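PT26-6P (Thermococcus sp., PDB 2WB7) is of unknown function but is encoded by a euryarchaeal extrachromosomal element and combines two immunoglobulin-like domains with a helical domain. Local coordinates at residues A[449-452]-A[453-457]; A[480-483]-A[484-488]; A[426-429]-A[430-433]; A[417-420]-A[421-425]. All coordinates share one frame; numbering follows the deposited sequence.

All four contacts are local, each formed within a single helix of the C-terminal helical domain. Along the chain contact 4 comes first and contact 3 follows it directly, both on helix 408-438; contact 1 lies on helix 442-465 and contact 2 on helix 471-499. The centres of contacts 1 and 2 are about 9 Å apart and those of contacts 1 and 3 about 10 Å, and helix 442-465 packs against both helix 408-438 and helix 471-499 through side chains of contact 1. Contacts 2 and 3 do not touch, their nearest atoms being about 7 Å apart. Contacts 2 and 4, with centres about 13 Å apart, are joined by the Glu-485 to Lys-425 salt bridge, a charged link inside the bundle.

Contact 1 (A[449-452]-A[453-457]); sequences QGAI and DEYKA
Gln-449 and Asp-453, one helical turn apart, are joined twice. The backbone N of Asp-453 donates to Gln-449 O at 2.9 Å, and the amide NE2 of Gln-449 reaches Asp-453 OD1 at 3.0 Å. NE2 points its N-H within its own amide plane but meets OD1 from above the carboxylate plane, the two flat groups being turned 45° apart. With CG anti to the backbone N (chi1 -172°), the Gln-449 chain bends at chi2 and brings its amide round to the aspartate. An alanine here would remove the amide and would probably leave the Asp-453 carboxylate without this partner and freer to turn. On the next face, Ile-452 and Lys-456 lie side by side, CG2 of the isoleucine 4.2 Å from CE of the lysine. Ala-451 CB rests 4.3 Å from Tyr-455 CE1, while Tyr-455 N bonds to Ala-451 O. Further out, Tyr-455 OH bonds to Asp-489, and the Glu-454 carboxylate is shared between His-484 and Ser-517. An amide-carboxylate pair thus bridges one turn on the outer side of helix 442-465, while the buried polar ends of Glu-454 and Tyr-455 are satisfied by neighbouring helices.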
loop_
_atom_site.group_PDB
_atom_site.type_symbol
_atom_site.label_atom_id
_atom_site.label_comp_id
_atom_site.label_asym_id
_atom_site.label_seq_id
_atom_site.Cartn_x
_atom_site.Cartn_y
_atom_site.Cartn_z
ATOM N N GLN A 449 -23.748 -12.943 16.931
ATOM C CA GLN A 449 -23.700 -14.210 17.640
ATOM C C GLN A 449 -22.329 -14.383 18.308
ATOM O O GLN A 449 -22.242 -14.880 19.438
ATOM C CB GLN A 449 -24.000 -15.387 16.706
ATOM C CG GLN A 449 -24.168 -16.742 17.415
ATOM C CD GLN A 449 -25.235 -16.707 18.510
ATOM O OE1 GLN A 449 -26.371 -16.282 18.279
ATOM N NE2 GLN A 449 -24.870 -17.157 19.709
ATOM N N GLY A 450 -21.267 -13.980 17.606
ATOM C CA GLY A 450 -19.929 -14.059 18.153
ATOM C C GLY A 450 -19.855 -13.296 19.460
ATOM O O GLY A 450 -19.282 -13.771 20.439
ATOM N N ALA A 451 -20.438 -12.103 19.483
ATOM C CA ALA A 451 -20.449 -11.307 20.693
ATOM C C ALA A 451 -21.113 -12.110 21.794
ATOM O O ALA A 451 -20.591 -12.225 22.899
ATOM C CB ALA A 451 -21.190 -10.003 20.469
ATOM N N ILE A 452 -22.273 -12.677 21.493
ATOM C CA ILE A 452 -23.028 -13.420 22.499
ATOM C C ILE A 452 -22.204 -14.573 23.049
ATOM O O ILE A 452 -22.175 -14.790 24.255
ATOM C CB ILE A 452 -24.380 -13.916 21.958
ATOM C CG1 ILE A 452 -25.255 -12.724 21.559
ATOM C CG2 ILE A 452 -25.083 -14.769 22.997
ATOM C CD1 ILE A 452 -26.590 -13.113 20.976
ATOM N N ASP A 453 -21.500 -15.297 22.186
ATOM C CA ASP A 453 -20.638 -16.378 22.658
ATOM C C ASP A 453 -19.427 -15.897 23.482
ATOM O O ASP A 453 -18.941 -16.616 24.374
ATOM C CB ASP A 453 -20.149 -17.244 21.487
ATOM C CG ASP A 453 -21.290 -17.810 20.644
ATOM O OD1 ASP A 453 -22.412 -18.024 21.161
ATOM O OD2 ASP A 453 -21.050 -18.063 19.446
ATOM N N GLU A 454 -18.925 -14.703 23.188
ATOM C CA GLU A 454 -17.773 -14.212 23.934
ATOM C C GLU A 454 -18.161 -13.827 25.358
ATOM O O GLU A 454 -17.506 -14.250 26.331
ATOM C CB GLU A 454 -17.093 -13.054 23.213
ATOM C CG GLU A 454 -16.330 -13.497 21.985
ATOM C CD GLU A 454 -15.298 -14.591 22.289
ATOM O OE1 GLU A 454 -14.430 -14.432 23.180
ATOM O OE2 GLU A 454 -15.343 -15.637 21.610
ATOM N N TYR A 455 -19.235 -13.041 25.466
ATOM C CA TYR A 455 -19.741 -12.601 26.753
ATOM C C TYR A 455 -20.075 -13.813 27.597
ATOM O O TYR A 455 -19.721 -13.862 28.766
ATOM C CB TYR A 455 -20.966 -11.714 26.584
ATOM C CG TYR A 455 -20.661 -10.356 25.975
ATOM C CD1 TYR A 455 -21.526 -9.766 25.056
ATOM C CD2 TYR A 455 -19.510 -9.663 26.319
ATOM C CE1 TYR A 455 -21.263 -8.523 24.509
ATOM C CE2 TYR A 455 -19.234 -8.411 25.772
ATOM C CZ TYR A 455 -20.113 -7.847 24.868
ATOM O OH TYR A 455 -19.827 -6.607 24.332
ATOM N N LYS A 456 -20.751 -14.792 26.992
ATOM C CA LYS A 456 -21.063 -16.073 27.653
ATOM C C LYS A 456 -19.808 -16.740 28.202
ATOM O O LYS A 456 -19.821 -17.287 29.310
ATOM C CB LYS A 456 -21.750 -17.055 26.693
ATOM C CG LYS A 456 -23.274 -16.902 26.484
ATOM C CD LYS A 456 -23.843 -18.306 26.221
ATOM C CE LYS A 456 -24.842 -18.372 25.072
ATOM N NZ LYS A 456 -26.240 -18.689 25.544
ATOM N N ALA A 457 -18.725 -16.717 27.436
ATOM C CA ALA A 457 -17.487 -17.329 27.923
ATOM C C ALA A 457 -16.947 -16.570 29.131
ATOM O O ALA A 457 -16.378 -17.163 30.060
ATOM C CB ALA A 457 -16.439 -17.364 26.832
#

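Contact 2 (A[480-483]-A[484-488]); sequences AAKK and HEMAG
The imidazole of His-484 sits over the preceding turn, its CD2 3.3 Å from Ala-480 O, which approaches the ring obliquely; Ala-480 CB is 4.5 Å from the same CD2. Both ring nitrogens are engaged outside this turn, ND1 by helix 442-465 through Glu-454 and NE2 by Glu-524, just beyond the end of helix 503-523. A second flat group, the carboxylate of Glu-485, is tied back to the helix through a water that donates to Glu-485 OE1 at 2.9 Å and to Lys-482 O at 2.7 Å. That carbonyl therefore has two donors, because Met-486 N also bonds to it. The same carboxylate meets Lys-425 in a salt bridge and takes the backbone N-H groups of Val-390 and Met-391. Met-486, a selenomethionine in this crystal, reaches back to the stems of two lysines. Its SE lies alongside the Lys-483 chain, 3.8 Å from CD, and its methyl CE comes within 4.0 Å of Lys-482 CE where the two chains cross. Lys-482 runs fully extended, with CG anti to the backbone N (chi1 -155°), and carries NZ to Asp-7 and Asp-393; NZ of Lys-483 pairs with Asp-7 and Asp-9. The aliphatic stems thus pack against selenium and methyl, while carboxylates of the N-terminal segment and of Asp-393 match the ammonium ends, probably offsetting the cost of burying these charges.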
loop_
_atom_site.group_PDB
_atom_site.type_symbol
_atom_site.label_atom_id
_atom_site.label_comp_id
_atom_site.label_asym_id
_atom_site.label_seq_id
_atom_site.Cartn_x
_atom_site.Cartn_y
_atom_site.Cartn_z
ATOM N N ALA A 480 -8.750 -14.506 31.236
ATOM C CA ALA A 480 -9.567 -15.065 30.163
ATOM C C ALA A 480 -10.861 -14.288 30.101
ATOM O O ALA A 480 -11.295 -13.871 29.035
ATOM C CB ALA A 480 -9.846 -16.560 30.379
ATOM N N ALA A 481 -11.477 -14.083 31.249
ATOM C CA ALA A 481 -12.735 -13.368 31.290
ATOM C C ALA A 481 -12.615 -11.935 30.732
ATOM O O ALA A 481 -13.505 -11.444 30.035
ATOM C CB ALA A 481 -13.285 -13.363 32.712
ATOM N N LYS A 482 -11.503 -11.277 31.023
ATOM C CA LYS A 482 -11.290 -9.920 30.539
ATOM C C LYS A 482 -11.193 -9.831 29.004
ATOM O O LYS A 482 -11.863 -8.995 28.361
ATOM C CB LYS A 482 -10.022 -9.365 31.155
ATOM C CG LYS A 482 -9.994 -7.866 31.221
ATOM C CD LYS A 482 -8.678 -7.413 31.781
ATOM C CE LYS A 482 -8.581 -5.911 31.848
ATOM N NZ LYS A 482 -7.138 -5.577 32.077
ATOM N N LYS A 483 -10.357 -10.695 28.426
ATOM C CA LYS A 483 -10.166 -10.730 26.981
ATOM C C LYS A 483 -11.418 -11.192 26.257
ATOM O O LYS A 483 -11.697 -10.728 25.148
ATOM C CB LYS A 483 -9.018 -11.647 26.599
ATOM C CG LYS A 483 -7.832 -11.568 27.509
ATOM C CD LYS A 483 -7.186 -10.214 27.556
ATOM C CE LYS A 483 -5.693 -10.391 27.854
ATOM N NZ LYS A 483 -5.207 -9.512 28.951
ATOM N N HIS A 484 -12.155 -12.126 26.858
ATOM C CA HIS A 484 -13.443 -12.521 26.291
ATOM C C HIS A 484 -14.372 -11.316 26.223
ATOM O O HIS A 484 -15.050 -11.126 25.219
ATOM C CB HIS A 484 -14.117 -13.676 27.061
ATOM C CG HIS A 484 -13.601 -15.038 26.703
ATOM N ND1 HIS A 484 -13.450 -15.462 25.398
ATOM C CD2 HIS A 484 -13.211 -16.078 27.479
ATOM C CE1 HIS A 484 -12.979 -16.697 25.387
ATOM N NE2 HIS A 484 -12.814 -17.089 26.637
ATOM N N GLU A 485 -14.411 -10.492 27.269
ATOM C CA GLU A 485 -15.265 -9.306 27.207
ATOM C C GLU A 485 -14.812 -8.344 26.108
ATOM O O GLU A 485 -15.639 -7.708 25.446
ATOM C CB GLU A 485 -15.357 -8.555 28.536
ATOM C CG GLU A 485 -16.524 -7.581 28.511
ATOM C CD GLU A 485 -16.379 -6.360 29.436
ATOM O OE1 GLU A 485 -15.449 -6.336 30.269
ATOM O OE2 GLU A 485 -17.224 -5.426 29.314
HETATM N N MSE A 486 -13.496 -8.241 25.929
HETATM C CA MSE A 486 -12.912 -7.391 24.898
HETATM C C MSE A 486 -13.286 -7.885 23.502
HETATM O O MSE A 486 -13.639 -7.091 22.615
HETATM C CB MSE A 486 -11.402 -7.366 25.062
HETATM C CG MSE A 486 -10.919 -6.560 26.269
HETATM SE SE MSE A 486 -9.056 -7.014 26.683
HETATM C CE MSE A 486 -8.516 -5.540 27.831
ATOM N N ALA A 487 -13.213 -9.207 23.324
ATOM C CA ALA A 487 -13.619 -9.877 22.095
ATOM C C ALA A 487 -15.093 -9.609 21.779
ATOM O O ALA A 487 -15.442 -9.184 20.683
ATOM C CB ALA A 487 -13.364 -11.340 22.229
ATOM N N GLY A 488 -15.956 -9.824 22.759
ATOM C CA GLY A 488 -17.367 -9.541 22.608
ATOM C C GLY A 488 -17.609 -8.092 22.266
ATOM O O GLY A 488 -18.455 -7.779 21.417
HETATM O O HOH W 1 -12.664 -6.651 29.493
#

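Contact 3 (A[426-429]-A[430-433])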
loop_
_atom_site.group_PDB
_atom_site.type_symbol
_atom_site.label_atom_id
_atom_site.label_comp_id
_atom_site.label_asym_id
_atom_site.label_seq_id
_atom_site.Cartn_x
_atom_site.Cartn_y
_atom_site.Cartn_z
ATOM N N ILE A 426 -25.099 -9.012 26.973
ATOM C CA ILE A 426 -25.641 -10.085 26.159
ATOM C C ILE A 426 -27.024 -9.734 25.625
ATOM O O ILE A 426 -27.318 -9.956 24.451
ATOM C CB ILE A 426 -25.705 -11.393 26.942
ATOM C CG1 ILE A 426 -24.299 -11.968 27.089
ATOM C CG2 ILE A 426 -26.571 -12.394 26.228
ATOM C CD1 ILE A 426 -24.245 -13.281 27.834
ATOM N N ASP A 427 -27.873 -9.191 26.491
ATOM C CA ASP A 427 -29.204 -8.762 26.071
ATOM C C ASP A 427 -29.148 -7.851 24.856
ATOM O O ASP A 427 -30.050 -7.886 24.019
ATOM C CB ASP A 427 -29.953 -8.043 27.200
ATOM C CG ASP A 427 -30.389 -8.990 28.309
ATOM O OD1 ASP A 427 -30.390 -10.226 28.071
ATOM O OD2 ASP A 427 -30.723 -8.503 29.419
ATOM N N GLU A 428 -28.112 -7.020 24.761
ATOM C CA GLU A 428 -28.034 -6.049 23.678
ATOM C C GLU A 428 -27.434 -6.658 22.442
ATOM O O GLU A 428 -27.762 -6.264 21.323
ATOM C CB GLU A 428 -27.240 -4.829 24.108
ATOM C CG GLU A 428 -27.965 -4.035 25.186
ATOM C CD GLU A 428 -27.127 -2.898 25.741
ATOM O OE1 GLU A 428 -27.167 -2.667 26.978
ATOM O OE2 GLU A 428 -26.416 -2.249 24.936
ATOM N N ALA A 429 -26.547 -7.623 22.650
ATOM C CA ALA A 429 -26.009 -8.389 21.551
ATOM C C ALA A 429 -27.168 -9.121 20.891
ATOM O O ALA A 429 -27.188 -9.289 19.667
ATOM C CB ALA A 429 -24.958 -9.373 22.046
ATOM N N GLU A 430 -28.133 -9.540 21.716
ATOM C CA GLU A 430 -29.311 -10.271 21.249
ATOM C C GLU A 430 -30.176 -9.373 20.388
ATOM O O GLU A 430 -30.889 -9.845 19.519
ATOM C CB GLU A 430 -30.144 -10.796 22.420
ATOM C CG GLU A 430 -29.469 -11.859 23.283
ATOM C CD GLU A 430 -29.495 -13.261 22.666
ATOM O OE1 GLU A 430 -29.709 -13.387 21.439
ATOM O OE2 GLU A 430 -29.283 -14.248 23.408
ATOM N N GLN A 431 -30.116 -8.071 20.634
ATOM C CA GLN A 431 -30.900 -7.125 19.852
ATOM C C GLN A 431 -30.274 -6.925 18.489
ATOM O O GLN A 431 -30.966 -6.756 17.484
ATOM C CB GLN A 431 -31.022 -5.798 20.585
ATOM C CG GLN A 431 -32.130 -5.827 21.625
ATOM C CD GLN A 431 -32.114 -4.630 22.575
ATOM O OE1 GLN A 431 -32.995 -4.499 23.436
ATOM N NE2 GLN A 431 -31.119 -3.749 22.422
ATOM N N LEU A 432 -28.954 -6.950 18.458
ATOM C CA LEU A 432 -28.236 -6.851 17.211
ATOM C C LEU A 432 -28.469 -8.095 16.385
ATOM O O LEU A 432 -28.659 -7.998 15.181
ATOM C CB LEU A 432 -26.746 -6.705 17.467
ATOM C CG LEU A 432 -26.272 -5.338 17.927
ATOM C CD1 LEU A 432 -24.766 -5.419 18.109
ATOM C CD2 LEU A 432 -26.653 -4.232 16.954
ATOM N N LEU A 433 -28.429 -9.259 17.029
ATOM C CA LEU A 433 -28.678 -10.502 16.334
ATOM C C LEU A 433 -30.038 -10.414 15.675
ATOM O O LEU A 433 -30.255 -10.934 14.590
ATOM C CB LEU A 433 -28.666 -11.675 17.299
ATOM C CG LEU A 433 -28.774 -13.051 16.633
ATOM C CD1 LEU A 433 -27.810 -13.170 15.478
ATOM C CD2 LEU A 433 -28.499 -14.160 17.640
#
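Ile-426 and Glu-430 are brought alongside each other by their first torsions: CG2 of the isoleucine is anti to its own backbone N, while CG of the glutamate is anti to the carbonyl carbon (chi1 -66°) and leans back over the preceding turn. The methyl CG2 of Ile-426 then lies 4.2 Å from CG of Glu-430, both chains pointing the same way. Glu-430 bends again at chi2, and this fold turns its carboxylate away from the turn behind. Beneath the pair, Glu-430 N bonds to Ile-426 O at 2.9 Å. Gln-431 extends its chain along the exposed side, where its NE2 comes within 4.2 Å of Glu-428 CG, a van der Waals approach of an amide to an aliphatic stem. Its backbone N has two weak bonds, to Asp-427 O and to Glu-428 O, whereas Leu-433 N closes on Ala-429 O at 2.9 Å with a straighter angle of 160°. Glu-424 lies near Asp-427 and Glu-428, like charges that would probably repel at the surface. On the inward side, Ile-426 packs on Tyr-455, Ala-429 on Ile-452, and Leu-432 on Val-492, Ala-495 and Leu-499. With most acids and the amide outward, though Glu-430 also touches Ile-452, and aliphatic groups against helices 442-465 and 471-499, this is the pattern of an amphipathic helix on the outside of a helical bundle.

Contact 4 (A[417-420]-A[421-425]); sequences AMIN and SLQEK
Ile-419 meets Gln-423 by van der Waals contact of a methyl with the amide group: CG2 of the isoleucine comes to 4.0 Å from CD of the glutamine, the two chains running across one another. The Gln-423 chain, extended beyond CG, lies back over the turn, and its CB is 3.4 Å from Ile-419 O. Leu-422 CG likewise rests against a carbonyl, 3.6 Å from Met-418 O. The backbone bonds are those of an alpha helix. Gln-423 N reaches Ile-419 O at 2.9 Å, and Leu-422 N bonds to Met-418 O. Glu-424 N bonds to Asn-420 O at 3.0 Å, but the link from Ser-421 N to Ala-417 O is weak at 3.3 Å. This is the bundle-facing stripe of helix 408-438: Met-418 (selenomethionine), Ile-419 and Leu-422 face inward, with Ile-459 of helix 442-465 receiving Ile-419 and Leu-422, and with Met-418 packing on Leu-462 and Leu-399. Beyond these, Lys-425 NZ pairs with Asp-489 in a salt bridge. Among the polar side chains of the turn itself, Ser-421 turns OG back beside its own N (chi1 -75°), with CB 3.3 Å from Met-418 O.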
loop_
_atom_site.group_PDB
_atom_site.type_symbol
_atom_site.label_atom_id
_atom_site.label_comp_id
_atom_site.label_asym_id
_atom_site.label_seq_id
_atom_site.Cartn_x
_atom_site.Cartn_y
_atom_site.Cartn_z
ATOM N N ALA A 417 -22.017 -9.534 40.694
ATOM C CA ALA A 417 -22.324 -8.190 40.207
ATOM C C ALA A 417 -21.894 -8.035 38.748
ATOM O O ALA A 417 -22.654 -7.558 37.895
ATOM C CB ALA A 417 -21.634 -7.162 41.069
HETATM N N MSE A 418 -20.657 -8.441 38.479
HETATM C CA MSE A 418 -20.076 -8.361 37.147
HETATM C C MSE A 418 -20.858 -9.181 36.157
HETATM O O MSE A 418 -21.043 -8.763 35.016
HETATM C CB MSE A 418 -18.635 -8.861 37.166
HETATM C CG MSE A 418 -17.632 -7.800 37.535
HETATM SE SE MSE A 418 -15.940 -8.606 38.007
HETATM C CE MSE A 418 -14.869 -6.994 38.080
ATOM N N ILE A 419 -21.292 -10.358 36.597
ATOM C CA ILE A 419 -22.046 -11.253 35.745
ATOM C C ILE A 419 -23.379 -10.653 35.327
ATOM O O ILE A 419 -23.833 -10.855 34.205
ATOM C CB ILE A 419 -22.273 -12.594 36.414
ATOM C CG1 ILE A 419 -20.974 -13.390 36.401
ATOM C CG2 ILE A 419 -23.347 -13.361 35.675
ATOM C CD1 ILE A 419 -20.914 -14.494 37.423
ATOM N N ASN A 420 -24.003 -9.902 36.219
ATOM C CA ASN A 420 -25.225 -9.193 35.856
ATOM C C ASN A 420 -24.984 -8.205 34.740
ATOM O O ASN A 420 -25.790 -8.064 33.826
ATOM C CB ASN A 420 -25.814 -8.478 37.067
ATOM C CG ASN A 420 -26.662 -9.400 37.918
ATOM O OD1 ASN A 420 -27.078 -10.473 37.463
ATOM N ND2 ASN A 420 -26.933 -8.993 39.162
ATOM N N SER A 421 -23.861 -7.516 34.816
ATOM C CA SER A 421 -23.518 -6.548 33.801
ATOM C C SER A 421 -23.281 -7.211 32.449
ATOM O O SER A 421 -23.714 -6.698 31.428
ATOM C CB SER A 421 -22.295 -5.766 34.241
ATOM O OG SER A 421 -22.646 -4.828 35.236
ATOM N N LEU A 422 -22.618 -8.362 32.447
ATOM C CA LEU A 422 -22.386 -9.095 31.205
ATOM C C LEU A 422 -23.683 -9.652 30.627
ATOM O O LEU A 422 -23.904 -9.628 29.409
ATOM C CB LEU A 422 -21.373 -10.214 31.414
ATOM C CG LEU A 422 -19.968 -9.684 31.721
ATOM C CD1 LEU A 422 -19.037 -10.796 32.137
ATOM C CD2 LEU A 422 -19.402 -8.910 30.546
ATOM N N GLN A 423 -24.544 -10.161 31.501
ATOM C CA GLN A 423 -25.856 -10.598 31.074
ATOM C C GLN A 423 -26.545 -9.456 30.340
ATOM O O GLN A 423 -27.227 -9.661 29.329
ATOM C CB GLN A 423 -26.677 -11.044 32.275
ATOM C CG GLN A 423 -26.665 -12.551 32.492
ATOM C CD GLN A 423 -26.913 -12.952 33.949
ATOM O OE1 GLN A 423 -27.096 -12.097 34.831
ATOM N NE2 GLN A 423 -26.911 -14.261 34.206
ATOM N N GLU A 424 -26.350 -8.243 30.839
ATOM C CA GLU A 424 -26.958 -7.095 30.198
ATOM C C GLU A 424 -26.353 -6.849 28.825
ATOM O O GLU A 424 -27.075 -6.656 27.860
ATOM C CB GLU A 424 -26.840 -5.850 31.074
ATOM C CG GLU A 424 -27.136 -4.555 30.336
ATOM C CD GLU A 424 -28.556 -4.483 29.756
ATOM O OE1 GLU A 424 -28.931 -3.399 29.259
ATOM O OE2 GLU A 424 -29.294 -5.501 29.781
ATOM N N LYS A 425 -25.032 -6.863 28.727
ATOM C CA LYS A 425 -24.367 -6.734 27.427
ATOM C C LYS A 425 -24.825 -7.821 26.451
ATOM O O LYS A 425 -24.928 -7.586 25.253
ATOM C CB LYS A 425 -22.839 -6.745 27.594
ATOM C CG LYS A 425 -22.285 -5.405 28.085
ATOM C CD LYS A 425 -20.933 -5.539 28.745
ATOM C CE LYS A 425 -19.785 -5.491 27.743
ATOM N NZ LYS A 425 -19.356 -4.097 27.486
#